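Local structure of sulfite dehydrogenase (Paracoccus pantotrophus, 2XTS) at residues 145-157 / 185-199. The protein oxidises protein-bound sulfane sulfur as the molybdenum-cofactor subunit of the SoxCD sulfane dehydrogenase complex, probably passing the electrons on to heme c. Numbering follows the deposited sequence. Where two conformers were deposited one is given.
Sequences NMEYVGVPLSVLL and MEKVMDDVMLAFFAN
Asn199 grips both polar backbone atoms of Glu147. Asn199 OD1 accepts from Glu147 N at 2.9 Å, and Asn199 N donates to Glu147 O at 2.8 Å. This pair closes one end of an antiparallel ladder between strands 145-152 and 193-198, part of a sheet in the molybdopterin-binding domain. A classic beta bulge shifts the register by one residue, with Phe196 and Phe197 sharing Val149 as their partner. Val149 O takes both N-H groups in its carbonyl plane, from Phe196 N at 3.0 Å and Phe197 N at 3.1 Å. Past the bulge, Val151 and Leu194 exchange two bonds, and Leu153 N reaches Val192 O almost straight (174°).

Asn199 CG lies anti to its carbonyl carbon (chi1 -74°), which swings the amide back across the Met146 side chain at about a right angle. With an alanine at Asn199, Glu147 N would probably lose its acceptor and Gln68 OE1 its donor, and a gap would open beside Met146 CB and CG. The Glu147 carboxylate hydrogen-bonds Thr64 OG1 and Ile65 N of the second subunit. Gly150 CA makes a CA-H...O contact with Leu194 O, 3.2 Å away. On one face, Tyr148 CE1 meets Ala198 CB at 3.7 Å. On the other, Val151 CG2 touches the Phe196 ring at CE2 and CZ. Where helix 153-157 meets helix 185-191, Leu157 CD1 presses tightly on Val188 CG1, 3.4 Å away.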
loop_
_atom_site.group_PDB
_atom_site.type_symbol
_atom_site.label_atom_id
_atom_site.label_comp_id
_atom_site.label_asym_id
_atom_site.label_seq_id
_atom_site.Cartn_x
_atom_site.Cartn_y
_atom_site.Cartn_z
ATOM N N ASN A 145 -6.876 -5.128 3.751
ATOM C CA ASN A 145 -6.359 -4.427 4.913
ATOM C C ASN A 145 -5.592 -3.224 4.443
ATOM O O ASN A 145 -4.597 -3.348 3.781
ATOM C CB ASN A 145 -5.465 -5.380 5.710
ATOM C CG ASN A 145 -4.990 -4.830 7.050
ATOM O OD1 ASN A 145 -3.813 -4.426 7.192
ATOM N ND2 ASN A 145 -5.824 -4.873 8.030
ATOM N N MET A 146 -6.094 -2.062 4.789
ATOM C CA MET A 146 -5.543 -0.810 4.302
ATOM C C MET A 146 -5.401 0.201 5.438
ATOM O O MET A 146 -6.080 0.145 6.470
ATOM C CB MET A 146 -6.427 -0.204 3.198
ATOM C CG MET A 146 -6.734 -1.196 2.110
ATOM S SD MET A 146 -7.494 -0.389 0.691
ATOM C CE MET A 146 -7.840 -1.822 -0.326
ATOM N N GLU A 147 -4.490 1.146 5.220
ATOM C CA GLU A 147 -4.342 2.337 6.060
ATOM C C GLU A 147 -5.304 3.406 5.562
ATOM O O GLU A 147 -5.131 3.898 4.452
ATOM C CB GLU A 147 -2.911 2.858 5.959
ATOM C CG GLU A 147 -2.641 4.144 6.744
ATOM C CD GLU A 147 -1.300 4.769 6.402
ATOM O OE1 GLU A 147 -1.121 5.245 5.269
ATOM O OE2 GLU A 147 -0.427 4.834 7.286
ATOM N N TYR A 148 -6.267 3.790 6.391
ATOM C CA TYR A 148 -7.304 4.756 5.997
ATOM C C TYR A 148 -7.060 6.085 6.632
ATOM O O TYR A 148 -6.656 6.154 7.801
ATOM C CB TYR A 148 -8.685 4.240 6.419
ATOM C CG TYR A 148 -9.112 3.027 5.650
ATOM C CD1 TYR A 148 -9.629 3.153 4.373
ATOM C CD2 TYR A 148 -9.034 1.752 6.209
ATOM C CE1 TYR A 148 -10.013 2.037 3.651
ATOM C CE2 TYR A 148 -9.419 0.638 5.497
ATOM C CZ TYR A 148 -9.929 0.784 4.222
ATOM O OH TYR A 148 -10.313 -0.340 3.499
ATOM N N VAL A 149 -7.341 7.142 5.876
ATOM C CA VAL A 149 -7.412 8.478 6.449
ATOM C C VAL A 149 -8.752 9.087 6.055
ATOM O O VAL A 149 -9.221 8.974 4.917
ATOM C CB VAL A 149 -6.239 9.374 5.981
ATOM C CG1 VAL A 149 -6.354 10.814 6.525
ATOM C CG2 VAL A 149 -4.933 8.743 6.396
ATOM N N GLY A 150 -9.359 9.773 7.015
ATOM C CA GLY A 150 -10.629 10.427 6.807
ATOM C C GLY A 150 -11.037 11.184 8.029
ATOM O O GLY A 150 -10.181 11.693 8.752
ATOM N N VAL A 151 -12.345 11.289 8.223
ATOM C CA VAL A 151 -12.901 12.102 9.287
ATOM C C VAL A 151 -13.808 11.204 10.134
ATOM O O VAL A 151 -14.620 10.457 9.587
ATOM C CB VAL A 151 -13.706 13.286 8.694
ATOM C CG1 VAL A 151 -14.441 14.049 9.775
ATOM C CG2 VAL A 151 -12.815 14.197 7.849
ATOM N N PRO A 152 -13.703 11.290 11.475
ATOM C CA PRO A 152 -14.609 10.508 12.311
ATOM C C PRO A 152 -16.048 10.927 12.131
ATOM O O PRO A 152 -16.344 12.129 12.028
ATOM C CB PRO A 152 -14.169 10.821 13.730
ATOM C CG PRO A 152 -13.187 11.884 13.652
ATOM C CD PRO A 152 -12.777 12.124 12.260
ATOM N N LEU A 153 -16.966 9.965 12.114
ATOM C CA LEU A 153 -18.377 10.349 12.031
ATOM C C LEU A 153 -18.805 11.277 13.161
ATOM O O LEU A 153 -19.675 12.125 12.964
ATOM C CB LEU A 153 -19.310 9.136 11.973
ATOM C CG LEU A 153 -19.234 8.274 10.709
ATOM C CD1 LEU A 153 -20.429 7.307 10.670
ATOM C CD2 LEU A 153 -19.126 9.107 9.426
ATOM N N SER A 154 -18.203 11.114 14.334
ATOM C CA SER A 154 -18.571 11.962 15.467
ATOM C C SER A 154 -18.438 13.443 15.142
ATOM O O SER A 154 -19.283 14.248 15.550
ATOM C CB SER A 154 -17.722 11.611 16.676
ATOM O OG SER A 154 -16.346 11.820 16.441
ATOM N N VAL A 155 -17.403 13.833 14.405
ATOM C CA VAL A 155 -17.219 15.248 14.130
ATOM C C VAL A 155 -18.219 15.755 13.086
ATOM O O VAL A 155 -18.692 16.894 13.179
ATOM C CB VAL A 155 -15.780 15.593 13.745
ATOM C CG1 VAL A 155 -15.617 17.108 13.676
ATOM C CG2 VAL A 155 -14.786 15.012 14.764
ATOM N N LEU A 156 -18.579 14.916 12.115
ATOM C CA LEU A 156 -19.597 15.310 11.133
ATOM C C LEU A 156 -20.952 15.442 11.795
ATOM O O LEU A 156 -21.695 16.400 11.546
ATOM C CB LEU A 156 -19.687 14.276 10.029
ATOM C CG LEU A 156 -18.409 14.096 9.218
ATOM C CD1 LEU A 156 -18.633 12.970 8.194
ATOM C CD2 LEU A 156 -18.001 15.372 8.536
ATOM N N LEU A 157 -21.266 14.473 12.645
ATOM C CA LEU A 157 -22.555 14.445 13.321
ATOM C C LEU A 157 -22.696 15.632 14.267
ATOM O O LEU A 157 -23.781 16.178 14.410
ATOM C CB LEU A 157 -22.745 13.121 14.048
ATOM C CG LEU A 157 -22.945 11.951 13.078
ATOM C CD1 LEU A 157 -22.863 10.624 13.818
ATOM C CD2 LEU A 157 -24.261 12.021 12.308
ATOM N N MET A 185 -25.613 4.009 17.897
ATOM C CA MET A 185 -24.858 5.252 18.033
ATOM C C MET A 185 -23.557 5.052 18.816
ATOM O O MET A 185 -22.573 5.704 18.534
ATOM C CB MET A 185 -25.723 6.337 18.702
ATOM C CG MET A 185 -25.247 7.781 18.524
ATOM S SD MET A 185 -24.991 8.315 16.800
ATOM C CE MET A 185 -26.521 7.864 16.030
ATOM N N GLU A 186 -23.507 4.107 19.740
ATOM C CA GLU A 186 -22.270 3.868 20.481
ATOM C C GLU A 186 -21.092 3.489 19.577
ATOM O O GLU A 186 -19.974 3.932 19.771
ATOM C CB GLU A 186 -22.459 2.784 21.542
ATOM C CG GLU A 186 -21.253 2.611 22.450
ATOM C CD GLU A 186 -21.420 1.526 23.505
ATOM O OE1 GLU A 186 -22.454 0.817 23.528
ATOM O OE2 GLU A 186 -20.499 1.386 24.326
ATOM N N LYS A 187 -21.355 2.686 18.563
ATOM C CA LYS A 187 -20.296 2.323 17.630
ATOM C C LYS A 187 -19.904 3.502 16.754
ATOM O O LYS A 187 -18.723 3.768 16.536
ATOM C CB LYS A 187 -20.720 1.132 16.767
ATOM C CG LYS A 187 -19.697 0.737 15.675
ATOM C CD LYS A 187 -18.373 0.276 16.255
ATOM C CE LYS A 187 -17.436 -0.293 15.197
ATOM N NZ LYS A 187 -16.075 -0.588 15.714
ATOM N N VAL A 188 -20.904 4.185 16.228
ATOM C CA VAL A 188 -20.683 5.374 15.409
ATOM C C VAL A 188 -19.742 6.355 16.089
ATOM O O VAL A 188 -18.829 6.888 15.465
ATOM C CB VAL A 188 -22.048 6.089 15.118
ATOM C CG1 VAL A 188 -21.854 7.451 14.465
ATOM C CG2 VAL A 188 -22.982 5.195 14.277
ATOM N N MET A 189 -20.019 6.621 17.360
ATOM C CA MET A 189 -19.282 7.608 18.124
ATOM C C MET A 189 -17.920 7.129 18.584
ATOM O O MET A 189 -17.114 7.936 19.054
ATOM C CB MET A 189 -20.122 8.043 19.321
ATOM C CG MET A 189 -21.359 8.810 18.936
ATOM S SD MET A 189 -21.058 10.294 17.954
ATOM C CE MET A 189 -20.377 11.418 19.175
ATOM N N ASP A 190 -17.655 5.829 18.472
ATOM C CA ASP A 190 -16.386 5.227 18.890
ATOM C C ASP A 190 -15.345 5.407 17.766
ATOM O O ASP A 190 -14.520 6.320 17.848
ATOM C CB ASP A 190 -16.621 3.758 19.277
ATOM C CG ASP A 190 -15.352 3.020 19.680
ATOM O OD1 ASP A 190 -14.243 3.605 19.669
ATOM O OD2 ASP A 190 -15.482 1.814 19.974
ATOM N N ASP A 191 -15.390 4.587 16.716
ATOM C CA ASP A 191 -14.310 4.557 15.740
ATOM C C ASP A 191 -14.757 4.429 14.286
ATOM O O ASP A 191 -13.958 4.090 13.423
ATOM C CB ASP A 191 -13.314 3.447 16.087
ATOM C CG ASP A 191 -13.923 2.061 16.072
ATOM O OD1 ASP A 191 -15.160 1.929 15.901
ATOM O OD2 ASP A 191 -13.150 1.093 16.257
ATOM N N VAL A 192 -16.015 4.712 13.990
ATOM C CA VAL A 192 -16.452 4.712 12.582
ATOM C C VAL A 192 -15.934 5.983 11.910
ATOM O O VAL A 192 -16.084 7.078 12.437
ATOM C CB VAL A 192 -17.984 4.573 12.382
ATOM C CG1 VAL A 192 -18.362 4.531 10.896
ATOM C CG2 VAL A 192 -18.493 3.318 13.079
ATOM N N MET A 193 -15.345 5.810 10.740
ATOM C CA MET A 193 -14.740 6.886 9.969
ATOM C C MET A 193 -15.391 6.975 8.594
ATOM O O MET A 193 -15.762 5.954 8.003
ATOM C CB MET A 193 -13.231 6.592 9.818
ATOM C CG MET A 193 -12.448 7.479 8.858
ATOM S SD MET A 193 -10.875 6.793 8.349
ATOM C CE MET A 193 -10.108 6.644 9.955
ATOM N N LEU A 194 -15.519 8.194 8.081
ATOM C CA LEU A 194 -15.714 8.437 6.663
ATOM C C LEU A 194 -14.332 8.601 6.048
ATOM O O LEU A 194 -13.663 9.621 6.251
ATOM C CB LEU A 194 -16.594 9.680 6.435
ATOM C CG LEU A 194 -16.965 9.983 4.990
ATOM C CD1 LEU A 194 -17.935 8.929 4.450
ATOM C CD2 LEU A 194 -17.512 11.403 4.861
ATOM N N ALA A 195 -13.916 7.584 5.303
ATOM C CA ALA A 195 -12.563 7.517 4.753
ATOM C C ALA A 195 -12.533 8.022 3.336
ATOM O O ALA A 195 -13.409 7.720 2.544
ATOM C CB ALA A 195 -12.063 6.094 4.787
ATOM N N PHE A 196 -11.501 8.799 3.020
ATOM C CA PHE A 196 -11.249 9.263 1.649
ATOM C C PHE A 196 -9.969 8.721 1.072
ATOM O O PHE A 196 -9.834 8.652 -0.163
ATOM C CB PHE A 196 -11.119 10.787 1.540
ATOM C CG PHE A 196 -11.976 11.551 2.471
ATOM C CD1 PHE A 196 -13.365 11.377 2.446
ATOM C CD2 PHE A 196 -11.429 12.461 3.364
ATOM C CE1 PHE A 196 -14.176 12.079 3.320
ATOM C CE2 PHE A 196 -12.241 13.171 4.235
ATOM C CZ PHE A 196 -13.615 12.978 4.211
ATOM N N PHE A 197 -9.035 8.342 1.926
ATOM C CA PHE A 197 -7.743 7.819 1.457
ATOM C C PHE A 197 -7.558 6.408 1.977
ATOM O O PHE A 197 -7.950 6.107 3.095
ATOM C CB PHE A 197 -6.597 8.676 2.002
ATOM C CG PHE A 197 -6.622 10.085 1.559
ATOM C CD1 PHE A 197 -6.013 10.500 0.381
ATOM C CD2 PHE A 197 -7.244 11.022 2.344
ATOM C CE1 PHE A 197 -6.050 11.847 0.013
ATOM C CE2 PHE A 197 -7.282 12.352 1.962
ATOM C CZ PHE A 197 -6.673 12.757 0.812
ATOM N N ALA A 198 -6.976 5.554 1.144
ATOM C CA ALA A 198 -6.670 4.169 1.506
ATOM C C ALA A 198 -5.308 3.851 0.924
ATOM O O ALA A 198 -5.082 3.984 -0.280
ATOM C CB ALA A 198 -7.723 3.227 0.982
ATOM N N ASN A 199 -4.378 3.459 1.781
ATOM C CA ASN A 199 -2.992 3.161 1.429
ATOM C C ASN A 199 -2.388 4.346 0.657
ATOM O O ASN A 199 -1.804 4.182 -0.419
ATOM C CB ASN A 199 -2.907 1.855 0.647
ATOM C CG ASN A 199 -3.117 0.642 1.510
ATOM O OD1 ASN A 199 -3.065 0.701 2.741
ATOM N ND2 ASN A 199 -3.362 -0.485 0.865
HETATM O O HOH W 1 -16.756 8.520 15.050
HETATM O O HOH W 2 -14.844 9.024 16.949
#